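Local coordinates for protein virC2 (Agrobacterium tumefaciens, PDB 2RH3) that enhances T-DNA transfer and virulence through its C-terminal ribbon-helix-helix fold, the part present here, and probably binds DNA, at residues A84-F89 with E95-F100; G40-M45 with H102-A107; S15-N20 with A110-R115; R8-E13 with K29-I34. All blocks are in the same frame, centred on the assembly; numbering follows the deposited sequence.

In the fold
Along this ribbon-helix-helix chain the order is strand, helix, helix, then strand, helix, helix, with strands 2-7 and 71-76 paired antiparallel. Helix 97-118 serves contacts 1, 2 and 3 in turn, receiving helix 79-89, helix 27-47 and helix 16-21. Contact 4 sets the loop after strand 2-7 on helix 27-47, and its segments alternate with those of contact 3, about 8 Å away between centres. Contacts 1 and 3 lie on opposite sides of the chain's centre, about 23 Å apart between centres, while contact 2 touches both. Contact 4 closes before contact 1 opens. Contacts 1, 2, 3 and 4 touch in succession, so packing joins early and late parts of the chain.

Contact 1 (A84-F89 with E95-F100); sequences AARNHF and ETARAF
Glu95 meets Phe89 where helix 79-89 gives way, through a seven-residue irregular connection, to helix 97-118 of the ribbon-helix-helix fold. The side-chain touch is slight: Glu95 CG lies 4.1 Å from the backbone O of Phe89. The backbone of Glu95 does more. Its O accepts from water 1 at 2.7 Å, and the same water accepts from Arg86 NH2 at 2.7 Å, so one solvent molecule ties the arginine to the turn. Glu95 N is hydrogen-bonded to Asp90 OD1. Thr96 then N-caps the second helix, its OG1 accepting from Ala99 N at 3.1 Å. Next comes Ala97, whose CA sits at the edge of the Arg86 guanidinium, 3.7 Å from NH2. Phe100 carries most of the contact. With CG anti to the backbone N (chi1 168°), its ring is directed toward helix 79-89, where Arg86 runs across one face at about a right angle. Arg86 CG stands 3.8 Å from the ring centroid of Phe100, 15° off the normal, a CH-pi contact over the face. Farther out on that face, Arg86 CZ is 4.3 Å from the same centroid and 33° off the normal, an off-centre cation-pi contact with the two planes somewhat inclined. Phe89 CB abuts the ring's edge near its plane. At that edge too, and in plane, Ala85 CB is 3.6 Å from Phe100 CZ.

Contact 2 (G40-M45 with H102-A107); sequences GDFENM and HKLATA
Phe42 meets Leu104 and Ala107 by apolar packing, and these three buried residues make up the direct touch between the segments. Leu104 CD1 comes to the edge of the Phe42 ring, near its plane, 3.7 Å from CE2 and 3.9 Å from CD2 of Phe42. The two side chains cross obliquely. A different part of the ring meets Ala107: Phe42 CZ is 3.9 Å from Ala107 CB. The phenyl ring bridges well-separated backbones, the closest CA atoms, those of Phe42 and Ala107, being 8.6 Å apart; a chi1 of -152° swings it away from its own N and across to the other helix. Side chain also packs on backbone here, with Ala107 C lying over one face of the Phe42 ring and Ala107 O 4.1 Å from Phe42 CE1.

In the ribbon-helix-helix fold this joins helix 27-47 to helix 97-118 near the centre of the chain. Leu104 also touches Leu5 of strand 2-7 and Ile82 of helix 79-89, placing the ribbon and a third helix around the same core.

Among polar bonds, Glu43 of helix 27-47 is salt-bridged to Arg75. On the helix 97-118 side, Thr106 OG1 donates to His102 O at 2.8 Å from a position tilted 32° from the carbonyl plane. That oxygen also receives the helical N-H of Thr106 from the opposite face of the plane, so two donors of one residue grip it.

Contact 3 (S15-N20 with A110-R115); sequences SKIYDN and ACFFAR
Packing of a helix start against a helix flank brings Ser15 onto Phe113 and Ile17 onto Phe112. Within the ribbon-helix-helix fold it seats the short helix 16-21 on the C-terminal half of helix 97-118. The backbones are closest at Ser15 and Phe113, with 5.9 Å between their CA atoms. Ser15 CB lies 3.6 Å from Phe113 CD1, an oblique approach to the ring, which also meets Tyr58 edge-to-face. Beside this, Ile17 and Phe112 cross at about a right angle. The extended Ile17 chain (chi2 168°) delivers its terminal methyl, CD1, to 3.7 Å from Phe112 CZ, again obliquely to the ring.

Polar atoms secure the helix start just beside the aromatic pair. Glu116 of helix 97-118 hydrogen-bonds Ser15 OG through OE1 and Ile17 N through OE2, tying the first turn to the same helix that supplies the phenylalanines; a carboxylate at this helix N-terminus would probably be electrostatically favoured. Ser15 is also the N-cap. With its hydroxyl anti to the backbone N (chi1 174°), OG accepts from Tyr18 N at 3.0 Å along a nearly straight N-H...O line of 165°.

Contact 4 (R8-E13 with K29-I34); sequences RPPAPE and KSLQMI
Leu31 meets the Arg8-Pro9 peptide link with one methyl and Pro10 with the other. A chi1 of -159° turns its isobutyl fork out from helix 27-47 toward the loop. Leu31 CD2 rests on the peptide itself, 3.7 Å from Arg8 C and 3.7 Å from Pro9 N. The same methyl lies 4.2 Å from Pro9 CD, so it touches the start of the pyrrolidine ring and the backbone together. Leu31 CD1 takes the neighbouring residue, 4.1 Å from Pro10 CD, and the Leu31 and Pro10 side chains run antiparallel alongside each other. The backbones come closest at Pro9 and Leu31, with CA atoms 6.4 Å apart.

From Pro9 to Pro12 the loop is extended in the polyproline II region (Pro9 phi -59°, psi 148°), so Arg8, Pro9 and Pro10 pass Leu31 in turn, and the chain then runs away from this part of the helix. This loop leads from strand 2-7 to helix 16-21 of the ribbon-helix-helix fold. Tyr18 of that helix packs on both Pro9 and Pro10, while Leu31 also touches Val71 of strand 71-76 and Leu109 of helix 97-118. Arg8 joins through its backbone, as its CB points away and its NH1 hydrogen-bonds Ser68 OG.

Proline nitrogens carry no hydrogen, so the links into Pro9 and Pro10 bring no amide donor to the buried leucine. The carbonyl Arg8 O is satisfied by Tyr58 OH. Contact between loop and helix thus rests on van der Waals fit, with the polar demand of this peptide met from elsewhere in the chain.

Contact 1 (A84-F89 with E95-F100)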
loop_
_atom_site.group_PDB
_atom_site.type_symbol
_atom_site.label_atom_id
_atom_site.label_comp_id
_atom_site.label_asym_id
_atom_site.label_seq_id
_atom_site.Cartn_x
_atom_site.Cartn_y
_atom_site.Cartn_z
ATOM N N ALA A 84 11.215 5.813 -11.045
ATOM C CA ALA A 84 11.982 5.257 -9.934
ATOM C C ALA A 84 11.304 4.009 -9.341
ATOM O O ALA A 84 11.964 2.995 -9.108
ATOM C CB ALA A 84 12.218 6.321 -8.862
ATOM N N ALA A 85 9.990 4.094 -9.121
ATOM C CA ALA A 85 9.188 2.953 -8.650
ATOM C C ALA A 85 9.270 1.746 -9.594
ATOM O O ALA A 85 9.550 0.633 -9.157
ATOM C CB ALA A 85 7.727 3.370 -8.457
ATOM N N ARG A 86 9.019 1.978 -10.883
ATOM C CA ARG A 86 9.074 0.921 -11.902
ATOM C C ARG A 86 10.439 0.250 -12.009
ATOM O O ARG A 86 10.528 -0.965 -12.174
ATOM C CB ARG A 86 8.637 1.449 -13.272
ATOM C CG ARG A 86 7.143 1.316 -13.504
ATOM C CD ARG A 86 6.797 1.327 -14.975
ATOM N NE ARG A 86 5.655 0.447 -15.255
ATOM C CZ ARG A 86 4.376 0.801 -15.165
ATOM N NH1 ARG A 86 4.034 2.030 -14.796
ATOM N NH2 ARG A 86 3.429 -0.085 -15.448
ATOM N N ASN A 87 11.506 1.039 -11.912
ATOM C CA ASN A 87 12.862 0.494 -11.953
ATOM C C ASN A 87 13.079 -0.570 -10.878
ATOM O O ASN A 87 13.835 -1.521 -11.074
ATOM C CB ASN A 87 13.897 1.605 -11.771
ATOM C CG ASN A 87 14.054 2.487 -12.995
ATOM O OD1 ASN A 87 14.609 3.587 -12.898
ATOM N ND2 ASN A 87 13.605 2.010 -14.151
ATOM N N HIS A 88 12.401 -0.394 -9.746
ATOM C CA HIS A 88 12.560 -1.264 -8.595
ATOM C C HIS A 88 11.553 -2.403 -8.540
ATOM O O HIS A 88 11.931 -3.555 -8.333
ATOM C CB HIS A 88 12.478 -0.438 -7.308
ATOM C CG HIS A 88 12.546 -1.258 -6.062
ATOM N ND1 HIS A 88 13.697 -1.892 -5.652
ATOM C CD2 HIS A 88 11.608 -1.534 -5.125
ATOM C CE1 HIS A 88 13.465 -2.528 -4.517
ATOM N NE2 HIS A 88 12.203 -2.330 -4.179
ATOM N N PHE A 89 10.278 -2.077 -8.726
ATOM C CA PHE A 89 9.196 -3.057 -8.639
ATOM C C PHE A 89 8.991 -3.845 -9.927
ATOM O O PHE A 89 8.369 -4.901 -9.903
ATOM C CB PHE A 89 7.887 -2.389 -8.221
ATOM C CG PHE A 89 7.901 -1.875 -6.798
ATOM C CD1 PHE A 89 7.962 -2.761 -5.725
ATOM C CD2 PHE A 89 7.875 -0.513 -6.545
ATOM C CE1 PHE A 89 7.986 -2.279 -4.408
ATOM C CE2 PHE A 89 7.897 -0.024 -5.241
ATOM C CZ PHE A 89 7.962 -0.903 -4.177
ATOM N N GLU A 95 6.240 -6.490 -15.935
ATOM C CA GLU A 95 5.002 -6.500 -15.152
ATOM C C GLU A 95 3.927 -5.674 -15.861
ATOM O O GLU A 95 4.224 -4.614 -16.433
ATOM C CB GLU A 95 5.226 -5.942 -13.729
ATOM C CG GLU A 95 6.193 -6.747 -12.848
ATOM C CD GLU A 95 5.640 -8.102 -12.397
ATOM O OE1 GLU A 95 4.408 -8.304 -12.419
ATOM O OE2 GLU A 95 6.452 -8.973 -12.013
ATOM N N THR A 96 2.688 -6.155 -15.823
ATOM C CA THR A 96 1.546 -5.364 -16.278
ATOM C C THR A 96 1.346 -4.140 -15.370
ATOM O O THR A 96 1.815 -4.128 -14.229
ATOM C CB THR A 96 0.236 -6.180 -16.288
ATOM O OG1 THR A 96 -0.124 -6.545 -14.948
ATOM C CG2 THR A 96 0.358 -7.434 -17.153
ATOM N N ALA A 97 0.651 -3.126 -15.890
ATOM C CA ALA A 97 0.257 -1.956 -15.090
ATOM C C ALA A 97 -0.457 -2.350 -13.798
ATOM O O ALA A 97 -0.169 -1.787 -12.732
ATOM C CB ALA A 97 -0.620 -1.020 -15.913
ATOM N N ARG A 98 -1.393 -3.299 -13.894
ATOM C CA ARG A 98 -2.165 -3.758 -12.729
ATOM C C ARG A 98 -1.258 -4.405 -11.683
ATOM O O ARG A 98 -1.372 -4.109 -10.495
ATOM C CB ARG A 98 -3.274 -4.744 -13.150
ATOM C CG ARG A 98 -4.121 -5.258 -11.985
ATOM C CD ARG A 98 -4.672 -6.678 -12.198
ATOM N NE ARG A 98 -3.630 -7.695 -12.395
ATOM C CZ ARG A 98 -2.734 -8.082 -11.482
ATOM N NH1 ARG A 98 -2.699 -7.532 -10.265
ATOM N NH2 ARG A 98 -1.851 -9.022 -11.798
ATOM N N ALA A 99 -0.353 -5.273 -12.129
ATOM C CA ALA A 99 0.585 -5.937 -11.228
ATOM C C ALA A 99 1.525 -4.928 -10.567
ATOM O O ALA A 99 1.796 -5.025 -9.367
ATOM C CB ALA A 99 1.381 -7.013 -11.956
ATOM N N PHE A 100 2.001 -3.952 -11.343
ATOM C CA PHE A 100 2.829 -2.879 -10.793
ATOM C C PHE A 100 2.088 -2.069 -9.724
ATOM O O PHE A 100 2.637 -1.808 -8.642
ATOM C CB PHE A 100 3.389 -1.964 -11.908
ATOM C CG PHE A 100 4.006 -0.693 -11.386
ATOM C CD1 PHE A 100 3.365 0.530 -11.568
ATOM C CD2 PHE A 100 5.204 -0.722 -10.674
ATOM C CE1 PHE A 100 3.917 1.712 -11.062
ATOM C CE2 PHE A 100 5.769 0.456 -10.164
ATOM C CZ PHE A 100 5.124 1.674 -10.360
HETATM O O HOH W 1 4.918 -2.279 -15.197
#

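Contact 2 (G40-M45 with H102-A107)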
loop_
_atom_site.group_PDB
_atom_site.type_symbol
_atom_site.label_atom_id
_atom_site.label_comp_id
_atom_site.label_asym_id
_atom_site.label_seq_id
_atom_site.Cartn_x
_atom_site.Cartn_y
_atom_site.Cartn_z
ATOM N N GLY A 40 1.115 9.217 0.054
ATOM C CA GLY A 40 1.722 10.529 0.245
ATOM C C GLY A 40 3.097 10.412 0.881
ATOM O O GLY A 40 4.063 11.011 0.399
ATOM N N ASP A 41 3.182 9.621 1.954
ATOM C CA ASP A 41 4.445 9.348 2.646
ATOM C C ASP A 41 5.434 8.674 1.690
ATOM O O ASP A 41 6.616 9.035 1.653
ATOM C CB ASP A 41 4.219 8.437 3.874
ATOM C CG ASP A 41 3.339 9.078 4.960
ATOM O OD1 ASP A 41 3.197 10.318 4.996
ATOM O OD2 ASP A 41 2.785 8.319 5.796
ATOM N N PHE A 42 4.927 7.726 0.902
ATOM C CA PHE A 42 5.756 6.882 0.023
ATOM C C PHE A 42 6.369 7.664 -1.130
ATOM O O PHE A 42 7.504 7.390 -1.517
ATOM C CB PHE A 42 4.958 5.691 -0.513
ATOM C CG PHE A 42 5.804 4.484 -0.836
ATOM C CD1 PHE A 42 6.485 3.805 0.174
ATOM C CD2 PHE A 42 5.904 4.022 -2.142
ATOM C CE1 PHE A 42 7.265 2.678 -0.114
ATOM C CE2 PHE A 42 6.682 2.903 -2.448
ATOM C CZ PHE A 42 7.360 2.226 -1.425
ATOM N N GLU A 43 5.614 8.631 -1.659
ATOM C CA GLU A 43 6.082 9.522 -2.739
ATOM C C GLU A 43 7.392 10.191 -2.377
ATOM O O GLU A 43 8.299 10.305 -3.219
ATOM C CB GLU A 43 5.061 10.627 -3.003
ATOM C CG GLU A 43 4.061 10.359 -4.097
ATOM C CD GLU A 43 3.224 11.590 -4.402
ATOM O OE1 GLU A 43 2.559 12.111 -3.477
ATOM O OE2 GLU A 43 3.230 12.039 -5.566
ATOM N N ASN A 44 7.481 10.659 -1.130
ATOM C CA ASN A 44 8.681 11.332 -0.647
ATOM C C ASN A 44 9.866 10.380 -0.510
ATOM O O ASN A 44 11.022 10.803 -0.588
ATOM C CB ASN A 44 8.405 12.072 0.668
ATOM C CG ASN A 44 7.363 13.176 0.516
ATOM O OD1 ASN A 44 7.229 13.791 -0.545
ATOM N ND2 ASN A 44 6.622 13.431 1.585
ATOM N N MET A 45 9.566 9.094 -0.331
ATOM C CA MET A 45 10.582 8.033 -0.273
ATOM C C MET A 45 11.031 7.574 -1.662
ATOM O O MET A 45 12.138 7.055 -1.821
ATOM C CB MET A 45 10.055 6.829 0.509
ATOM C CG MET A 45 9.772 7.132 1.967
ATOM S SD MET A 45 8.781 5.879 2.781
ATOM C CE MET A 45 9.798 4.430 2.584
ATOM N N HIS A 102 -0.443 -2.980 -7.868
ATOM C CA HIS A 102 -0.608 -3.811 -6.683
ATOM C C HIS A 102 0.662 -3.795 -5.842
ATOM O O HIS A 102 0.590 -3.637 -4.623
ATOM C CB HIS A 102 -0.970 -5.243 -7.061
ATOM C CG HIS A 102 -1.151 -6.148 -5.880
ATOM N ND1 HIS A 102 -2.230 -6.062 -5.029
ATOM C CD2 HIS A 102 -0.393 -7.175 -5.423
ATOM C CE1 HIS A 102 -2.124 -6.986 -4.089
ATOM N NE2 HIS A 102 -1.013 -7.669 -4.300
ATOM N N LYS A 103 1.820 -3.928 -6.500
ATOM C CA LYS A 103 3.115 -3.918 -5.811
ATOM C C LYS A 103 3.357 -2.587 -5.118
ATOM O O LYS A 103 3.806 -2.547 -3.962
ATOM C CB LYS A 103 4.262 -4.210 -6.799
ATOM C CG LYS A 103 4.303 -5.658 -7.230
ATOM C CD LYS A 103 5.583 -5.950 -8.013
ATOM C CE LYS A 103 5.521 -7.296 -8.710
ATOM N NZ LYS A 103 5.421 -8.441 -7.758
ATOM N N LEU A 104 3.043 -1.505 -5.830
ATOM C CA LEU A 104 3.267 -0.152 -5.319
ATOM C C LEU A 104 2.372 0.125 -4.110
ATOM O O LEU A 104 2.867 0.550 -3.057
ATOM C CB LEU A 104 3.030 0.891 -6.419
ATOM C CG LEU A 104 3.272 2.362 -6.029
ATOM C CD1 LEU A 104 4.691 2.569 -5.513
ATOM C CD2 LEU A 104 2.971 3.313 -7.169
ATOM N N ALA A 105 1.076 -0.138 -4.248
ATOM C CA ALA A 105 0.140 0.089 -3.126
ATOM C C ALA A 105 0.488 -0.772 -1.925
ATOM O O ALA A 105 0.493 -0.294 -0.782
ATOM C CB ALA A 105 -1.294 -0.161 -3.558
ATOM N N THR A 106 0.795 -2.042 -2.182
ATOM C CA THR A 106 1.105 -2.978 -1.115
ATOM C C THR A 106 2.355 -2.550 -0.334
ATOM O O THR A 106 2.363 -2.598 0.898
ATOM C CB THR A 106 1.188 -4.428 -1.649
ATOM O OG1 THR A 106 -0.105 -4.805 -2.158
ATOM C CG2 THR A 106 1.607 -5.391 -0.544
ATOM N N ALA A 107 3.392 -2.111 -1.047
ATOM C CA ALA A 107 4.605 -1.602 -0.407
ATOM C C ALA A 107 4.338 -0.342 0.415
ATOM O O ALA A 107 4.854 -0.205 1.514
ATOM C CB ALA A 107 5.696 -1.323 -1.453
#

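Contact 3 (S15-N20 with A110-R115)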
loop_
_atom_site.group_PDB
_atom_site.type_symbol
_atom_site.label_atom_id
_atom_site.label_comp_id
_atom_site.label_asym_id
_atom_site.label_seq_id
_atom_site.Cartn_x
_atom_site.Cartn_y
_atom_site.Cartn_z
ATOM N N SER A 15 -2.515 -3.757 12.032
ATOM C CA SER A 15 -2.675 -2.307 12.059
ATOM C C SER A 15 -3.753 -1.898 13.054
ATOM O O SER A 15 -4.951 -2.152 12.837
ATOM C CB SER A 15 -3.075 -1.803 10.666
ATOM O OG SER A 15 -3.352 -0.413 10.728
ATOM N N LYS A 16 -3.349 -1.248 14.145
ATOM C CA LYS A 16 -4.331 -0.715 15.086
ATOM C C LYS A 16 -5.202 0.345 14.417
ATOM O O LYS A 16 -6.401 0.436 14.689
ATOM C CB LYS A 16 -3.666 -0.143 16.334
ATOM C CG LYS A 16 -3.030 -1.196 17.236
ATOM C CD LYS A 16 -2.331 -0.521 18.407
ATOM C CE LYS A 16 -1.441 -1.489 19.174
ATOM N NZ LYS A 16 -0.737 -0.784 20.277
ATOM N N ILE A 17 -4.598 1.128 13.518
ATOM C CA ILE A 17 -5.370 2.146 12.795
ATOM C C ILE A 17 -6.475 1.517 11.957
ATOM O O ILE A 17 -7.641 1.941 12.020
ATOM C CB ILE A 17 -4.459 3.076 11.949
ATOM C CG1 ILE A 17 -3.701 4.026 12.884
ATOM C CG2 ILE A 17 -5.300 3.901 10.963
ATOM C CD1 ILE A 17 -2.567 4.808 12.213
ATOM N N TYR A 18 -6.131 0.490 11.191
ATOM C CA TYR A 18 -7.111 -0.153 10.325
ATOM C C TYR A 18 -8.203 -0.819 11.174
ATOM O O TYR A 18 -9.410 -0.652 10.907
ATOM C CB TYR A 18 -6.429 -1.203 9.428
ATOM C CG TYR A 18 -7.429 -1.954 8.594
ATOM C CD1 TYR A 18 -7.991 -1.364 7.456
ATOM C CD2 TYR A 18 -7.839 -3.247 8.953
ATOM C CE1 TYR A 18 -8.938 -2.041 6.698
ATOM C CE2 TYR A 18 -8.775 -3.930 8.187
ATOM C CZ TYR A 18 -9.322 -3.316 7.073
ATOM O OH TYR A 18 -10.284 -3.970 6.336
ATOM N N ASP A 19 -7.778 -1.559 12.194
ATOM C CA ASP A 19 -8.737 -2.251 13.062
ATOM C C ASP A 19 -9.733 -1.287 13.720
ATOM O O ASP A 19 -10.889 -1.638 13.916
ATOM C CB ASP A 19 -8.006 -3.056 14.145
ATOM C CG ASP A 19 -7.203 -4.240 13.587
ATOM O OD1 ASP A 19 -7.290 -4.577 12.382
ATOM O OD2 ASP A 19 -6.467 -4.850 14.395
ATOM N N ASN A 20 -9.296 -0.082 14.079
ATOM C CA ASN A 20 -10.203 0.908 14.625
ATOM C C ASN A 20 -11.106 1.536 13.553
ATOM O O ASN A 20 -12.286 1.833 13.817
ATOM C CB ASN A 20 -9.404 1.996 15.344
ATOM C CG ASN A 20 -10.289 2.975 16.066
ATOM O OD1 ASN A 20 -11.087 2.600 16.939
ATOM N ND2 ASN A 20 -10.180 4.244 15.691
ATOM N N ALA A 110 2.596 -1.498 3.497
ATOM C CA ALA A 110 3.524 -2.243 4.320
ATOM C C ALA A 110 4.402 -1.285 5.137
ATOM O O ALA A 110 4.666 -1.536 6.299
ATOM C CB ALA A 110 4.373 -3.162 3.455
ATOM N N CYS A 111 4.822 -0.196 4.495
ATOM C CA CYS A 111 5.621 0.863 5.109
ATOM C C CYS A 111 4.856 1.614 6.216
ATOM O O CYS A 111 5.401 1.883 7.289
ATOM C CB CYS A 111 6.089 1.837 4.020
ATOM S SG CYS A 111 7.285 3.054 4.558
ATOM N N PHE A 112 3.594 1.935 5.942
ATOM C CA PHE A 112 2.714 2.619 6.888
ATOM C C PHE A 112 2.513 1.729 8.124
ATOM O O PHE A 112 2.627 2.187 9.268
ATOM C CB PHE A 112 1.358 2.899 6.206
ATOM C CG PHE A 112 0.397 3.648 7.072
ATOM C CD1 PHE A 112 0.277 5.033 6.962
ATOM C CD2 PHE A 112 -0.396 2.974 7.996
ATOM C CE1 PHE A 112 -0.619 5.741 7.784
ATOM C CE2 PHE A 112 -1.277 3.670 8.819
ATOM C CZ PHE A 112 -1.396 5.048 8.703
ATOM N N PHE A 113 2.222 0.445 7.890
ATOM C CA PHE A 113 1.985 -0.493 8.980
ATOM C C PHE A 113 3.249 -0.737 9.822
ATOM O O PHE A 113 3.155 -0.844 11.036
ATOM C CB PHE A 113 1.425 -1.822 8.484
ATOM C CG PHE A 113 0.118 -1.715 7.722
ATOM C CD1 PHE A 113 -0.874 -0.769 8.071
ATOM C CD2 PHE A 113 -0.139 -2.600 6.675
ATOM C CE1 PHE A 113 -2.080 -0.694 7.350
ATOM C CE2 PHE A 113 -1.342 -2.543 5.969
ATOM C CZ PHE A 113 -2.308 -1.581 6.304
ATOM N N ALA A 114 4.415 -0.821 9.174
ATOM C CA ALA A 114 5.675 -1.007 9.913
ATOM C C ALA A 114 5.986 0.216 10.777
ATOM O O ALA A 114 6.508 0.091 11.894
ATOM C CB ALA A 114 6.834 -1.309 8.956
ATOM N N ARG A 115 5.640 1.397 10.260
ATOM C CA ARG A 115 5.865 2.655 10.979
ATOM C C ARG A 115 4.968 2.686 12.212
ATOM O O ARG A 115 5.408 3.064 13.297
ATOM C CB ARG A 115 5.596 3.857 10.069
ATOM C CG ARG A 115 6.065 5.206 10.666
ATOM C CD ARG A 115 5.822 6.383 9.695
ATOM N NE ARG A 115 6.407 6.187 8.362
ATOM C CZ ARG A 115 7.686 6.410 8.038
ATOM N NH1 ARG A 115 8.561 6.841 8.944
ATOM N NH2 ARG A 115 8.094 6.200 6.793
#

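Contact 4 (R8-E13 with K29-I34)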
loop_
_atom_site.group_PDB
_atom_site.type_symbol
_atom_site.label_atom_id
_atom_site.label_comp_id
_atom_site.label_asym_id
_atom_site.label_seq_id
_atom_site.Cartn_x
_atom_site.Cartn_y
_atom_site.Cartn_z
ATOM N N ARG A 8 -5.004 -5.460 -0.578
ATOM C CA ARG A 8 -5.900 -6.237 0.286
ATOM C C ARG A 8 -5.843 -5.703 1.711
ATOM O O ARG A 8 -4.784 -5.343 2.195
ATOM C CB ARG A 8 -5.449 -7.691 0.336
ATOM C CG ARG A 8 -5.618 -8.477 -0.939
ATOM C CD ARG A 8 -5.242 -9.920 -0.682
ATOM N NE ARG A 8 -5.502 -10.759 -1.848
ATOM C CZ ARG A 8 -6.673 -11.328 -2.118
ATOM N NH1 ARG A 8 -7.715 -11.154 -1.313
ATOM N NH2 ARG A 8 -6.801 -12.071 -3.206
ATOM N N PRO A 9 -6.982 -5.687 2.414
ATOM C CA PRO A 9 -6.897 -5.312 3.823
ATOM C C PRO A 9 -5.978 -6.243 4.632
ATOM O O PRO A 9 -5.879 -7.448 4.322
ATOM C CB PRO A 9 -8.349 -5.427 4.299
ATOM C CG PRO A 9 -9.171 -5.231 3.042
ATOM C CD PRO A 9 -8.372 -5.945 1.990
ATOM N N PRO A 10 -5.307 -5.696 5.660
ATOM C CA PRO A 10 -4.423 -6.498 6.487
ATOM C C PRO A 10 -5.212 -7.431 7.408
ATOM O O PRO A 10 -6.417 -7.209 7.664
ATOM C CB PRO A 10 -3.678 -5.446 7.315
ATOM C CG PRO A 10 -4.645 -4.319 7.432
ATOM C CD PRO A 10 -5.359 -4.289 6.113
ATOM N N ALA A 11 -4.524 -8.453 7.919
ATOM C CA ALA A 11 -5.057 -9.307 8.977
ATOM C C ALA A 11 -5.277 -8.514 10.269
ATOM O O ALA A 11 -4.612 -7.506 10.499
ATOM C CB ALA A 11 -4.095 -10.456 9.240
ATOM N N PRO A 12 -6.207 -8.974 11.132
ATOM C CA PRO A 12 -6.330 -8.303 12.416
ATOM C C PRO A 12 -5.017 -8.227 13.178
ATOM O O PRO A 12 -4.174 -9.131 13.076
ATOM C CB PRO A 12 -7.340 -9.176 13.171
ATOM C CG PRO A 12 -8.167 -9.756 12.112
ATOM C CD PRO A 12 -7.193 -10.060 10.997
ATOM N N GLU A 13 -4.858 -7.133 13.916
ATOM C CA GLU A 13 -3.681 -6.830 14.745
ATOM C C GLU A 13 -2.427 -6.402 13.969
ATOM O O GLU A 13 -1.415 -6.045 14.584
ATOM C CB GLU A 13 -3.364 -7.966 15.747
ATOM C CG GLU A 13 -4.561 -8.438 16.590
ATOM C CD GLU A 13 -4.838 -7.578 17.821
ATOM O OE1 GLU A 13 -4.436 -6.394 17.857
ATOM O OE2 GLU A 13 -5.476 -8.097 18.764
ATOM N N LYS A 29 -13.443 1.564 2.427
ATOM C CA LYS A 29 -13.271 2.969 2.820
ATOM C C LYS A 29 -12.066 3.131 3.748
ATOM O O LYS A 29 -11.244 4.046 3.585
ATOM C CB LYS A 29 -14.527 3.500 3.511
ATOM C CG LYS A 29 -14.309 4.820 4.253
ATOM C CD LYS A 29 -15.529 5.701 4.240
ATOM C CE LYS A 29 -15.116 7.144 4.498
ATOM N NZ LYS A 29 -16.281 8.029 4.729
ATOM N N SER A 30 -11.975 2.238 4.728
ATOM C CA SER A 30 -10.898 2.307 5.713
ATOM C C SER A 30 -9.536 2.185 5.035
ATOM O O SER A 30 -8.613 2.956 5.334
ATOM C CB SER A 30 -11.087 1.223 6.779
ATOM O OG SER A 30 -12.304 1.430 7.500
ATOM N N LEU A 31 -9.394 1.209 4.131
ATOM C CA LEU A 31 -8.105 1.009 3.462
ATOM C C LEU A 31 -7.764 2.185 2.546
ATOM O O LEU A 31 -6.601 2.576 2.450
ATOM C CB LEU A 31 -8.045 -0.328 2.718
ATOM C CG LEU A 31 -6.614 -0.831 2.444
ATOM C CD1 LEU A 31 -5.833 -1.031 3.748
ATOM C CD2 LEU A 31 -6.615 -2.095 1.615
ATOM N N GLN A 32 -8.782 2.748 1.903
ATOM C CA GLN A 32 -8.593 3.889 1.011
ATOM C C GLN A 32 -8.102 5.114 1.781
ATOM O O GLN A 32 -7.230 5.845 1.291
ATOM C CB GLN A 32 -9.885 4.194 0.254
ATOM C CG GLN A 32 -10.073 3.334 -0.985
ATOM C CD GLN A 32 -11.520 3.263 -1.460
ATOM O OE1 GLN A 32 -12.421 3.867 -0.870
ATOM N NE2 GLN A 32 -11.747 2.512 -2.531
ATOM N N MET A 33 -8.654 5.321 2.981
ATOM C CA MET A 33 -8.228 6.410 3.886
ATOM C C MET A 33 -6.745 6.265 4.225
ATOM O O MET A 33 -5.974 7.231 4.129
ATOM C CB MET A 33 -9.069 6.428 5.169
ATOM C CG MET A 33 -10.505 6.903 4.929
ATOM S SD MET A 33 -11.538 6.616 6.362
ATOM C CE MET A 33 -10.819 7.796 7.512
ATOM N N ILE A 34 -6.362 5.051 4.615
ATOM C CA ILE A 34 -4.970 4.775 4.949
ATOM C C ILE A 34 -4.060 4.940 3.735
ATOM O O ILE A 34 -3.018 5.582 3.840
ATOM C CB ILE A 34 -4.775 3.381 5.569
ATOM C CG1 ILE A 34 -5.532 3.290 6.905
ATOM C CG2 ILE A 34 -3.276 3.143 5.811
ATOM C CD1 ILE A 34 -5.594 1.873 7.498
#